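Local coordinates for protein putative citrate lyase, alfa subunit (Streptococcus mutans, PDB 2HJ0) that is of uncertain function but is probably a citrate lyase alpha subunit, an alpha/beta protein built on two large mixed sheets, at residues A[96-101]-A[120-125]; A[63-68]-A[161-166]; A[415-420]-A[475-480]; A[443-448]-A[466-471]; A[187-192]-A[325-330]. One frame throughout, in Å; residues are numbered along the deposited sequence.

Interaction 1 of 5, residues A[96-101]-A[120-125]; sequences SIAPSS and NITSSG
The amide of Ile97 is bonded to the carbonyl of Asn120, N to O 2.7 Å and fairly straight at 161°, which opens a parallel pairing of strands 95-99 and 118-123, joined through helix 109-114 as a beta-alpha-beta unit. The return bond, from Thr122 N to Ile97 O at 3.1 Å, is bent and weak. Ile97 and Ile121 occupy the same face of the sheet. CG2 of Ile97, set between the backbone N and the carbonyl carbon, lies against CG1 of Ile121 at 3.3 Å. Branched, apolar side chains suit this buried face, where Met80 and Leu84 of helix 79-89 also touch Ile97.

Beyond the strands the chains stay together through small polar residues. Ser124 N donates to Ser100 O at 3.3 Å, approaching from above the carbonyl plane, and Gly125 N makes a weak bond to Ser101 OG. Two of the hydroxyls have partners outside the two segments: Ser100 OG with His71 ND1, Ser124 OG with Gly398 N. A citric acid molecule lies about 3 Å from the side chain of Ser124. Serines here are compact enough to let two loops run close, and their hydroxyls give the strand ends a polar lining consistent with a pocket.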
# COMPACT_ATOMS: atom_id res chain seq x y z
N SER A 96 4.51 -22.65 13.94
CA SER A 96 5.16 -21.47 14.50
C SER A 96 4.17 -20.31 14.47
O SER A 96 3.70 -19.90 13.41
CB SER A 96 6.40 -21.14 13.67
OG SER A 96 7.27 -20.34 14.43
N ILE A 97 3.85 -19.79 15.64
CA ILE A 97 2.87 -18.72 15.75
C ILE A 97 3.53 -17.31 15.77
O ILE A 97 4.52 -17.07 16.46
CB ILE A 97 2.03 -18.98 17.05
CG1 ILE A 97 0.63 -18.42 16.93
CG2 ILE A 97 2.69 -18.32 18.26
CD1 ILE A 97 -0.14 -18.59 18.23
N ALA A 98 2.98 -16.40 14.97
CA ALA A 98 3.52 -15.04 14.91
C ALA A 98 2.44 -13.97 15.01
O ALA A 98 2.28 -13.14 14.10
CB ALA A 98 4.35 -14.86 13.64
N PRO A 99 1.66 -13.97 16.10
CA PRO A 99 0.60 -12.97 16.29
C PRO A 99 1.19 -11.61 16.67
O PRO A 99 2.20 -11.54 17.36
CB PRO A 99 -0.23 -13.56 17.43
CG PRO A 99 0.82 -14.24 18.27
CD PRO A 99 1.68 -14.93 17.23
N SER A 100 0.57 -10.52 16.20
CA SER A 100 1.05 -9.19 16.55
C SER A 100 1.06 -9.03 18.07
O SER A 100 1.89 -8.29 18.60
CB SER A 100 0.18 -8.12 15.89
OG SER A 100 -1.18 -8.27 16.23
N SER A 101 0.16 -9.72 18.77
CA SER A 101 0.14 -9.70 20.24
C SER A 101 -0.86 -10.71 20.75
O SER A 101 -1.75 -11.13 20.02
CB SER A 101 -0.16 -8.31 20.79
OG SER A 101 0.27 -8.19 22.15
N ASN A 120 6.55 -22.59 18.70
CA ASN A 120 7.27 -21.32 18.74
C ASN A 120 6.28 -20.17 18.69
O ASN A 120 5.30 -20.20 17.94
CB ASN A 120 8.24 -21.20 17.55
CG ASN A 120 9.44 -22.10 17.70
OD1 ASN A 120 9.31 -23.31 17.70
ND2 ASN A 120 10.62 -21.51 17.83
N ILE A 121 6.55 -19.14 19.48
CA ILE A 121 5.68 -17.98 19.57
C ILE A 121 6.47 -16.68 19.51
O ILE A 121 7.55 -16.59 20.09
CB ILE A 121 4.91 -17.98 20.91
CG1 ILE A 121 4.16 -19.31 21.10
CG2 ILE A 121 3.95 -16.80 20.97
CD1 ILE A 121 3.47 -19.45 22.47
N THR A 122 5.95 -15.68 18.81
CA THR A 122 6.58 -14.37 18.77
C THR A 122 5.49 -13.30 18.77
O THR A 122 4.48 -13.44 18.07
CB THR A 122 7.50 -14.18 17.52
OG1 THR A 122 8.10 -12.88 17.58
CG2 THR A 122 6.71 -14.32 16.22
N SER A 123 5.65 -12.27 19.60
CA SER A 123 4.68 -11.18 19.66
C SER A 123 5.08 -10.07 20.62
O SER A 123 6.20 -10.06 21.15
CB SER A 123 3.29 -11.69 20.03
OG SER A 123 3.17 -12.00 21.39
N SER A 124 4.16 -9.14 20.81
CA SER A 124 4.40 -8.01 21.68
C SER A 124 4.23 -8.44 23.13
O SER A 124 5.08 -8.18 23.97
CB SER A 124 3.42 -6.87 21.34
OG SER A 124 3.47 -5.83 22.30
N GLY A 125 3.13 -9.13 23.40
CA GLY A 125 2.89 -9.57 24.76
C GLY A 125 2.15 -10.88 24.87
O GLY A 125 1.74 -11.47 23.87

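Interaction 2 of 5, residues A[63-68]-A[161-166]; sequences DGMTIS and HIDVAF
Parallel strands 66-69 and 164-169, neighbours in the larger sheet, are joined at their starts by Thr66 and Asp163. Thr66 N donates to OD2 of Asp163 at 2.7 Å, nearly straight at 168° and on the anti lone pair of that oxygen, while Thr66 O receives both Asp163 N, at 2.7 Å, and Val164 N. Asp163 suits this entry because its short carboxylate folds back to take a strand-end amide while its own N-H serves the same residue. The side chain of Met65, a selenomethionine, crosses that of Asp163 at about a right angle, its CB near OD2 and its CE 3.4 Å from OD1.

Further on the ladder is regular, as in a Rossmann-like sheet with helices on both faces: Ser68 N bonds to Val164 O at 3.1 Å, and Phe166 N to Ser68 O at 3.0 Å. On one face Ile67 sits beside Val164, and its CG2 meets CE2 of Phe166 at the ring edge, 3.9 Å away, under Leu84 and Val83 of helix 79-89. On the other, Ser68 OG touches the methyl carbons Ile162 CG2 and Ala165 CB, both at 3.2 Å, and this small hydroxyl is hydrogen-bonded to Asp196 OD2. Helix 148-157 lies on that side, touching Ser68 through Arg151 and Ile162 through Ile155.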
# COMPACT_ATOMS: atom_id res chain seq x y z
N ASP A 63 3.20 -29.07 8.68
CA ASP A 63 3.91 -28.97 9.94
C ASP A 63 5.17 -28.12 9.78
O ASP A 63 5.81 -28.13 8.72
CB ASP A 63 4.31 -30.36 10.44
CG ASP A 63 3.11 -31.17 10.92
OD1 ASP A 63 3.35 -32.31 11.40
OD2 ASP A 63 1.95 -30.70 10.83
N GLY A 64 5.50 -27.38 10.83
CA GLY A 64 6.69 -26.55 10.82
C GLY A 64 6.54 -25.18 10.19
O GLY A 64 7.44 -24.35 10.29
N MSE A 65 5.40 -24.93 9.55
CA MSE A 65 5.19 -23.63 8.92
C MSE A 65 4.89 -22.54 9.93
O MSE A 65 4.62 -22.81 11.10
CB MSE A 65 4.06 -23.72 7.90
CG MSE A 65 4.32 -24.74 6.82
SE MSE A 65 3.22 -24.48 5.27
CE MSE A 65 4.62 -24.06 4.01
N THR A 66 4.95 -21.29 9.47
CA THR A 66 4.66 -20.17 10.35
C THR A 66 3.39 -19.45 9.92
O THR A 66 3.19 -19.17 8.75
CB THR A 66 5.81 -19.16 10.39
OG1 THR A 66 6.95 -19.77 11.00
CG2 THR A 66 5.40 -17.94 11.21
N ILE A 67 2.53 -19.15 10.88
CA ILE A 67 1.30 -18.46 10.61
C ILE A 67 1.22 -17.22 11.50
O ILE A 67 1.87 -17.16 12.54
CB ILE A 67 0.08 -19.38 10.87
CG1 ILE A 67 0.00 -19.75 12.35
CG2 ILE A 67 0.20 -20.64 10.03
CD1 ILE A 67 -1.19 -20.64 12.67
N SER A 68 0.42 -16.24 11.09
CA SER A 68 0.26 -15.01 11.87
C SER A 68 -1.19 -14.59 12.07
O SER A 68 -2.10 -15.10 11.39
CB SER A 68 1.02 -13.87 11.20
OG SER A 68 0.64 -13.73 9.84
N HIS A 161 9.54 -15.35 8.24
CA HIS A 161 8.69 -15.37 7.05
C HIS A 161 7.35 -16.07 7.30
O HIS A 161 7.30 -17.24 7.68
CB HIS A 161 9.44 -16.06 5.92
CG HIS A 161 9.00 -15.65 4.55
ND1 HIS A 161 7.96 -16.26 3.89
CD2 HIS A 161 9.47 -14.69 3.72
CE1 HIS A 161 7.80 -15.69 2.71
NE2 HIS A 161 8.70 -14.73 2.58
N ILE A 162 6.26 -15.35 7.05
CA ILE A 162 4.94 -15.89 7.28
C ILE A 162 4.43 -16.74 6.14
O ILE A 162 4.35 -16.29 5.00
CB ILE A 162 3.93 -14.77 7.55
CG1 ILE A 162 4.46 -13.87 8.67
CG2 ILE A 162 2.59 -15.36 7.97
CD1 ILE A 162 3.62 -12.61 8.89
N ASP A 163 4.08 -17.99 6.44
CA ASP A 163 3.56 -18.88 5.41
C ASP A 163 2.11 -18.55 5.13
O ASP A 163 1.70 -18.37 3.98
CB ASP A 163 3.66 -20.34 5.85
CG ASP A 163 5.08 -20.85 5.82
OD1 ASP A 163 5.66 -20.90 4.70
OD2 ASP A 163 5.62 -21.20 6.90
N VAL A 164 1.31 -18.47 6.19
CA VAL A 164 -0.09 -18.16 6.03
C VAL A 164 -0.52 -17.19 7.10
O VAL A 164 -0.27 -17.40 8.29
CB VAL A 164 -0.97 -19.41 6.15
CG1 VAL A 164 -2.43 -19.05 5.93
CG2 VAL A 164 -0.53 -20.45 5.16
N ALA A 165 -1.17 -16.11 6.68
CA ALA A 165 -1.65 -15.13 7.63
C ALA A 165 -3.16 -15.20 7.68
O ALA A 165 -3.84 -15.02 6.67
CB ALA A 165 -1.21 -13.75 7.22
N PHE A 166 -3.69 -15.49 8.86
CA PHE A 166 -5.13 -15.54 9.06
C PHE A 166 -5.52 -14.22 9.69
O PHE A 166 -5.30 -14.03 10.88
CB PHE A 166 -5.47 -16.69 9.98
CG PHE A 166 -5.12 -18.03 9.41
CD1 PHE A 166 -5.96 -18.65 8.51
CD2 PHE A 166 -3.93 -18.65 9.77
CE1 PHE A 166 -5.62 -19.89 7.98
CE2 PHE A 166 -3.59 -19.89 9.24
CZ PHE A 166 -4.42 -20.51 8.35

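Interaction 3 of 5, residues A[415-420]-A[475-480]; sequences PLVRGR and EKAYAI
CD2 of Leu416 touches both Lys476 and Ile480, two residues one turn apart on helix 470-481. Its CG stands anti to the backbone N (chi1 -157°), and CD2 comes within 3.4 Å of CG of Lys476 and 3.7 Å of CD1 of Ile480, the leucine crossing each of these side chains at about a right angle. Lys476 also starts with CG anti to its backbone N (chi1 -177°), but the chain then bends at chi2 and again at chi4, so that its aliphatic part packs on the leucine and NZ curls back to 3.8 Å from CD2 of Leu416. A lysine suits this exposed side of the helix, where its methylenes pack and its ammonium can stay near solvent.

Residues 415-420 enter the short antiparallel pair of strands 417-418 and 421-422, and helix 470-481 packs against it; the contact is mainly apolar, without a hydrogen bond between the two segments. Val417 slides past Ile480 in the opposite direction, its CG2 4.1 Å from CD1 of that residue, and the same methyl lies 4.1 Å from CB of Ala477. The alanine, having no more than a methyl, lets the backbone of Leu416 draw close to the helix. Leu473, from the preceding turn, and Val445 also touch Leu416. Farther along, Arg420 starts away from the helix but bends at chi2 and chi3, which swings its guanidinium round until NH1 is 3.6 Å from Ile480 O.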
# COMPACT_ATOMS: atom_id res chain seq x y z
N PRO A 415 3.28 6.08 39.26
CA PRO A 415 3.30 6.26 40.72
C PRO A 415 4.56 5.71 41.33
O PRO A 415 5.18 4.79 40.81
CB PRO A 415 2.04 5.54 41.17
CG PRO A 415 1.87 4.49 40.14
CD PRO A 415 2.16 5.22 38.86
N LEU A 416 4.96 6.31 42.45
CA LEU A 416 6.15 5.91 43.16
C LEU A 416 6.05 4.45 43.59
O LEU A 416 7.02 3.71 43.53
CB LEU A 416 6.32 6.81 44.37
CG LEU A 416 7.73 6.94 44.94
CD1 LEU A 416 8.68 7.46 43.86
CD2 LEU A 416 7.71 7.90 46.13
N VAL A 417 4.86 4.05 44.02
CA VAL A 417 4.63 2.68 44.46
C VAL A 417 3.21 2.23 44.13
O VAL A 417 2.29 3.05 44.03
CB VAL A 417 4.86 2.58 45.99
CG1 VAL A 417 4.42 1.23 46.49
CG2 VAL A 417 6.32 2.79 46.31
N ARG A 418 3.04 0.93 43.92
CA ARG A 418 1.73 0.34 43.64
C ARG A 418 1.50 -0.71 44.72
O ARG A 418 2.11 -1.78 44.71
CB ARG A 418 1.69 -0.32 42.26
CG ARG A 418 1.62 0.64 41.09
CD ARG A 418 1.24 -0.09 39.82
NE ARG A 418 1.09 0.83 38.70
CZ ARG A 418 2.10 1.39 38.05
NH1 ARG A 418 3.36 1.12 38.40
NH2 ARG A 418 1.86 2.23 37.04
N GLY A 419 0.62 -0.40 45.67
CA GLY A 419 0.35 -1.33 46.74
C GLY A 419 1.61 -1.56 47.55
O GLY A 419 2.14 -0.63 48.16
N ARG A 420 2.10 -2.79 47.55
CA ARG A 420 3.32 -3.13 48.28
C ARG A 420 4.49 -3.29 47.33
O ARG A 420 5.57 -3.71 47.73
CB ARG A 420 3.10 -4.44 49.05
CG ARG A 420 2.49 -4.25 50.40
CD ARG A 420 3.51 -3.67 51.33
NE ARG A 420 2.95 -2.60 52.14
CZ ARG A 420 3.67 -1.83 52.94
NH1 ARG A 420 4.98 -2.03 53.04
NH2 ARG A 420 3.07 -0.86 53.64
N GLU A 475 15.07 5.40 46.61
CA GLU A 475 15.14 5.46 48.07
C GLU A 475 13.81 5.89 48.64
O GLU A 475 13.33 5.35 49.65
CB GLU A 475 16.23 6.44 48.49
CG GLU A 475 17.60 6.02 48.03
CD GLU A 475 18.60 7.18 47.95
OE1 GLU A 475 19.76 6.92 47.53
OE2 GLU A 475 18.22 8.34 48.28
N LYS A 476 13.20 6.86 47.98
CA LYS A 476 11.91 7.41 48.36
C LYS A 476 10.84 6.30 48.28
O LYS A 476 9.82 6.36 48.98
CB LYS A 476 11.59 8.58 47.43
CG LYS A 476 10.31 9.34 47.69
CD LYS A 476 10.39 10.22 48.92
CE LYS A 476 9.05 10.91 49.18
NZ LYS A 476 7.91 9.94 49.33
N ALA A 477 11.09 5.30 47.43
CA ALA A 477 10.18 4.17 47.24
C ALA A 477 10.42 3.09 48.29
O ALA A 477 9.49 2.57 48.90
CB ALA A 477 10.36 3.58 45.85
N TYR A 478 11.70 2.75 48.49
CA TYR A 478 12.09 1.76 49.47
C TYR A 478 11.60 2.18 50.86
O TYR A 478 11.30 1.34 51.70
CB TYR A 478 13.61 1.58 49.47
CG TYR A 478 14.19 0.94 50.72
CD1 TYR A 478 14.52 1.72 51.83
CD2 TYR A 478 14.36 -0.45 50.81
CE1 TYR A 478 15.02 1.14 53.00
CE2 TYR A 478 14.85 -1.04 51.98
CZ TYR A 478 15.18 -0.25 53.07
OH TYR A 478 15.65 -0.83 54.22
N ALA A 479 11.51 3.48 51.09
CA ALA A 479 11.06 3.97 52.38
C ALA A 479 9.55 3.87 52.54
O ALA A 479 9.00 4.35 53.52
CB ALA A 479 11.49 5.42 52.57
N ILE A 480 8.88 3.23 51.59
CA ILE A 480 7.44 3.09 51.67
C ILE A 480 7.00 1.64 51.79
O ILE A 480 6.17 1.32 52.64
CB ILE A 480 6.76 3.71 50.45
CG1 ILE A 480 7.19 5.17 50.31
CG2 ILE A 480 5.25 3.62 50.58
CD1 ILE A 480 6.64 5.84 49.07

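Interaction 4 of 5, residues A[443-448]-A[466-471]; sequences TEVGIA and PQLTIE
A beta-alpha-beta unit, strand 447-449, helix 454-459 and strand 467-468, closes here as Ile447 pairs with Gln467 in parallel at the margin of the nine-stranded sheet. Two backbone bonds hold the pair: Ile447 N to Pro466 O at 2.7 Å, straight at 167°, and Leu468 N to Ile447 O at 2.8 Å. On one face Ile447 and Gln467 cross obliquely, CG2 of the isoleucine 4.2 Å from CG of the glutamine. Beyond CG the glutamine chain stays extended; its methylene packs on Ile447 while NE2 is hydrogen-bonded to Phe460 O.

The chain enters strand 447-449 by a tight turn. Thr443 OG1 accepts from Val445 N at 3.1 Å, an ST turn, and donates to Gly446 O, which also receives Thr443 N; the carbonyl is thus gripped twice. Gly446, at a phi of 146° that calls for glycine, lets its CA come to 3.1 Å from Pro466 O. The proline ring lies against the turn, its CG 3.3 Å from Val445 O. Leu468 brings CD1 to the same carbonyl, and its CD2 stands 4.3 Å from CG1 of Val445.

After Leu468 the chain turns straight into helix 470-481. Thr469 is its N-cap, the side chain holding a backbone N of the first turn, and Thr469 N is bonded in return to Glu472 OE1, as in a capping box. The parallel strands 447-449 and 467-468, connected through helix 454-459, form the beta-alpha-beta connection that recurs as the basic unit of Rossmann-like alpha/beta folds.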
# COMPACT_ATOMS: atom_id res chain seq x y z
N THR A 443 6.77 11.33 38.64
CA THR A 443 6.10 10.62 39.73
C THR A 443 5.25 11.61 40.51
O THR A 443 5.14 12.77 40.13
CB THR A 443 7.12 10.00 40.69
OG1 THR A 443 7.79 11.04 41.41
CG2 THR A 443 8.13 9.18 39.93
N GLU A 444 4.64 11.17 41.61
CA GLU A 444 3.82 12.10 42.38
C GLU A 444 4.68 12.92 43.34
O GLU A 444 4.21 13.86 43.98
CB GLU A 444 2.71 11.35 43.15
CG GLU A 444 3.14 10.56 44.37
CD GLU A 444 3.78 9.21 44.04
OE1 GLU A 444 3.79 8.34 44.93
OE2 GLU A 444 4.26 9.01 42.91
N VAL A 445 5.96 12.57 43.39
CA VAL A 445 6.91 13.25 44.25
C VAL A 445 7.75 14.24 43.46
O VAL A 445 8.44 15.08 44.03
CB VAL A 445 7.80 12.22 44.92
CG1 VAL A 445 8.77 12.89 45.87
CG2 VAL A 445 6.93 11.23 45.68
N GLY A 446 7.68 14.14 42.14
CA GLY A 446 8.44 15.05 41.31
C GLY A 446 8.95 14.45 40.02
O GLY A 446 8.56 13.35 39.62
N ILE A 447 9.86 15.18 39.39
CA ILE A 447 10.47 14.83 38.12
C ILE A 447 11.93 14.40 38.28
O ILE A 447 12.64 14.95 39.11
CB ILE A 447 10.39 16.05 37.17
CG1 ILE A 447 9.17 15.91 36.26
CG2 ILE A 447 11.67 16.24 36.38
CD1 ILE A 447 7.89 15.80 37.03
N ALA A 448 12.37 13.43 37.48
CA ALA A 448 13.76 12.96 37.50
C ALA A 448 14.29 13.04 36.07
O ALA A 448 13.90 12.25 35.21
CB ALA A 448 13.85 11.54 38.02
N PRO A 466 9.05 19.85 41.69
CA PRO A 466 10.14 19.19 42.42
C PRO A 466 10.95 18.27 41.54
O PRO A 466 10.41 17.42 40.85
CB PRO A 466 9.41 18.46 43.55
CG PRO A 466 8.04 18.24 43.01
CD PRO A 466 7.73 19.51 42.25
N GLN A 467 12.26 18.48 41.54
CA GLN A 467 13.16 17.67 40.74
C GLN A 467 14.12 16.85 41.61
O GLN A 467 14.66 17.36 42.59
CB GLN A 467 13.96 18.56 39.79
CG GLN A 467 13.09 19.34 38.83
CD GLN A 467 13.89 20.22 37.91
OE1 GLN A 467 14.89 19.79 37.34
NE2 GLN A 467 13.46 21.46 37.75
N LEU A 468 14.34 15.59 41.26
CA LEU A 468 15.24 14.74 42.01
C LEU A 468 16.05 13.87 41.06
O LEU A 468 15.96 13.99 39.84
CB LEU A 468 14.46 13.85 42.98
CG LEU A 468 13.31 14.45 43.77
CD1 LEU A 468 12.10 14.58 42.85
CD2 LEU A 468 12.94 13.57 44.95
N THR A 469 16.86 12.98 41.65
CA THR A 469 17.68 12.06 40.88
C THR A 469 16.93 10.73 40.88
O THR A 469 16.12 10.48 41.77
CB THR A 469 19.04 11.83 41.56
OG1 THR A 469 18.84 11.19 42.83
CG2 THR A 469 19.76 13.15 41.77
N ILE A 470 17.20 9.89 39.90
CA ILE A 470 16.53 8.60 39.85
C ILE A 470 16.84 7.82 41.13
O ILE A 470 15.99 7.08 41.64
CB ILE A 470 16.95 7.79 38.56
CG1 ILE A 470 16.09 6.55 38.40
CG2 ILE A 470 18.40 7.37 38.67
CD1 ILE A 470 14.62 6.84 38.26
N GLU A 471 18.04 7.99 41.69
CA GLU A 471 18.40 7.29 42.92
C GLU A 471 17.53 7.71 44.09
O GLU A 471 17.17 6.90 44.94
CB GLU A 471 19.87 7.52 43.30
CG GLU A 471 20.89 6.89 42.36
CD GLU A 471 21.03 7.66 41.04
OE1 GLU A 471 21.04 8.91 41.08
OE2 GLU A 471 21.15 6.99 39.98

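Interaction 5 of 5, residues A[187-192]-A[325-330]; sequences CGSLGY and ILDVQD
Tyr192 and Gln329 meet at a slant, ring and amide planes 85° apart, where the loop leading into helix 191-199 meets the end of strand 322-327 of the nine-stranded, Rossmann-like sheet. Gln329, in the short strand that follows, presents its amide at the ring edge, with OE1 3.2 Å from Tyr192 OH, a possible hydrogen bond, since that proton has another acceptor within reach. Val328 crosses the tyrosine at about a right angle, its CG2 4.0 Å from CE1, while Val328 O lies over one ring face. The aromatic ring suits this buried spot between strand and histidines: His71 is stacked on it, and a citric acid molecule lies near the side chain of Gln329.

Ser189, its OG anti to the backbone N (chi1 174°), reaches toward the strand, and OG stands 3.2 Å from Asp327 O, again an unsettled bond. The same oxygen accepts from Gly191 N at 3.2 Å, an ST turn that leads into the helix. Asp327 turns its OD2 to His346 NE2. Gly188 leaves room for Asp330, whose OD1 is 3.1 Å from Gly188 CA and accepts from Ser189 N at 2.8 Å and 161°.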
# COMPACT_ATOMS: atom_id res chain seq x y z
N CYS A 187 -13.18 -2.54 14.35
CA CYS A 187 -12.09 -2.33 15.30
C CYS A 187 -11.28 -1.10 14.87
O CYS A 187 -10.29 -0.75 15.50
CB CYS A 187 -11.17 -3.54 15.33
SG CYS A 187 -10.46 -3.89 13.72
N GLY A 188 -11.71 -0.48 13.78
CA GLY A 188 -11.03 0.70 13.29
C GLY A 188 -9.80 0.37 12.45
O GLY A 188 -9.89 -0.36 11.46
N SER A 189 -8.66 0.93 12.84
CA SER A 189 -7.43 0.70 12.12
C SER A 189 -7.04 -0.78 12.06
O SER A 189 -7.48 -1.59 12.88
CB SER A 189 -6.30 1.48 12.75
OG SER A 189 -5.07 1.15 12.13
N LEU A 190 -6.22 -1.11 11.07
CA LEU A 190 -5.73 -2.47 10.86
C LEU A 190 -4.23 -2.44 10.60
O LEU A 190 -3.70 -3.27 9.87
CB LEU A 190 -6.43 -3.10 9.67
CG LEU A 190 -7.85 -3.55 9.92
CD1 LEU A 190 -8.43 -4.13 8.65
CD2 LEU A 190 -7.88 -4.60 11.05
N GLY A 191 -3.55 -1.48 11.23
CA GLY A 191 -2.12 -1.31 11.06
C GLY A 191 -1.23 -2.51 11.31
O GLY A 191 -0.22 -2.67 10.63
N TYR A 192 -1.56 -3.36 12.28
CA TYR A 192 -0.71 -4.50 12.51
C TYR A 192 -0.99 -5.56 11.44
O TYR A 192 -0.07 -6.20 10.95
CB TYR A 192 -0.91 -5.07 13.93
CG TYR A 192 -0.61 -4.06 15.03
CD1 TYR A 192 0.60 -3.36 15.06
CD2 TYR A 192 -1.58 -3.76 16.00
CE1 TYR A 192 0.84 -2.37 16.03
CE2 TYR A 192 -1.36 -2.77 16.97
CZ TYR A 192 -0.15 -2.08 16.97
OH TYR A 192 0.06 -1.07 17.89
N ILE A 325 -4.14 13.20 12.65
CA ILE A 325 -3.93 12.12 13.60
C ILE A 325 -3.64 10.81 12.85
O ILE A 325 -4.44 10.37 12.01
CB ILE A 325 -5.15 11.99 14.56
CG1 ILE A 325 -5.18 10.62 15.20
CG2 ILE A 325 -6.43 12.19 13.81
CD1 ILE A 325 -6.42 10.45 16.03
N LEU A 326 -2.47 10.24 13.13
CA LEU A 326 -2.04 8.98 12.50
C LEU A 326 -2.40 7.85 13.45
O LEU A 326 -2.02 7.87 14.62
CB LEU A 326 -0.53 9.02 12.22
CG LEU A 326 -0.07 10.26 11.47
CD1 LEU A 326 1.43 10.18 11.23
CD2 LEU A 326 -0.81 10.39 10.16
N ASP A 327 -3.12 6.86 12.94
CA ASP A 327 -3.63 5.75 13.74
C ASP A 327 -3.14 4.36 13.35
O ASP A 327 -3.39 3.90 12.23
CB ASP A 327 -5.17 5.79 13.67
CG ASP A 327 -5.84 4.88 14.67
OD1 ASP A 327 -5.27 3.83 15.03
OD2 ASP A 327 -6.97 5.22 15.08
N VAL A 328 -2.49 3.67 14.28
CA VAL A 328 -2.02 2.32 14.00
C VAL A 328 -2.90 1.33 14.74
O VAL A 328 -2.94 0.14 14.43
CB VAL A 328 -0.56 2.12 14.43
CG1 VAL A 328 -0.46 2.03 15.95
CG2 VAL A 328 -0.01 0.88 13.77
N GLN A 329 -3.62 1.83 15.73
CA GLN A 329 -4.52 1.00 16.50
C GLN A 329 -5.48 1.83 17.34
O GLN A 329 -5.09 2.82 17.96
CB GLN A 329 -3.73 0.06 17.39
CG GLN A 329 -4.55 -0.47 18.52
CD GLN A 329 -3.81 -1.49 19.33
OE1 GLN A 329 -2.61 -1.33 19.61
NE2 GLN A 329 -4.51 -2.55 19.72
N ASP A 330 -6.75 1.44 17.35
CA ASP A 330 -7.75 2.16 18.13
C ASP A 330 -7.97 1.46 19.45
O ASP A 330 -7.91 0.24 19.52
CB ASP A 330 -9.06 2.22 17.36
CG ASP A 330 -8.96 3.07 16.15
OD1 ASP A 330 -9.23 2.56 15.04
OD2 ASP A 330 -8.60 4.26 16.30

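How the interactions relate
From the N terminus, interaction 2 opens first at 63-68 and closes at 161-166, and interaction 1 (96-101 with 120-125) forms wholly within that span. The two share the ten-stranded sheet, where strands 66-69 and 95-99 are neighbours and bond to each other. Interaction 5 follows in series, spanning from 187-192 to 325-330 and tying the start of helix 191-199 to strands 322-327 and 329-330; Tyr192 packs on Ser100 of interaction 1. Last comes interaction 3, from 415-420 to 475-480, which encloses interaction 4. These two share helix 470-481 and meet where Glu444 OE2 bonds to Leu416 N. No pair crosses along the chain.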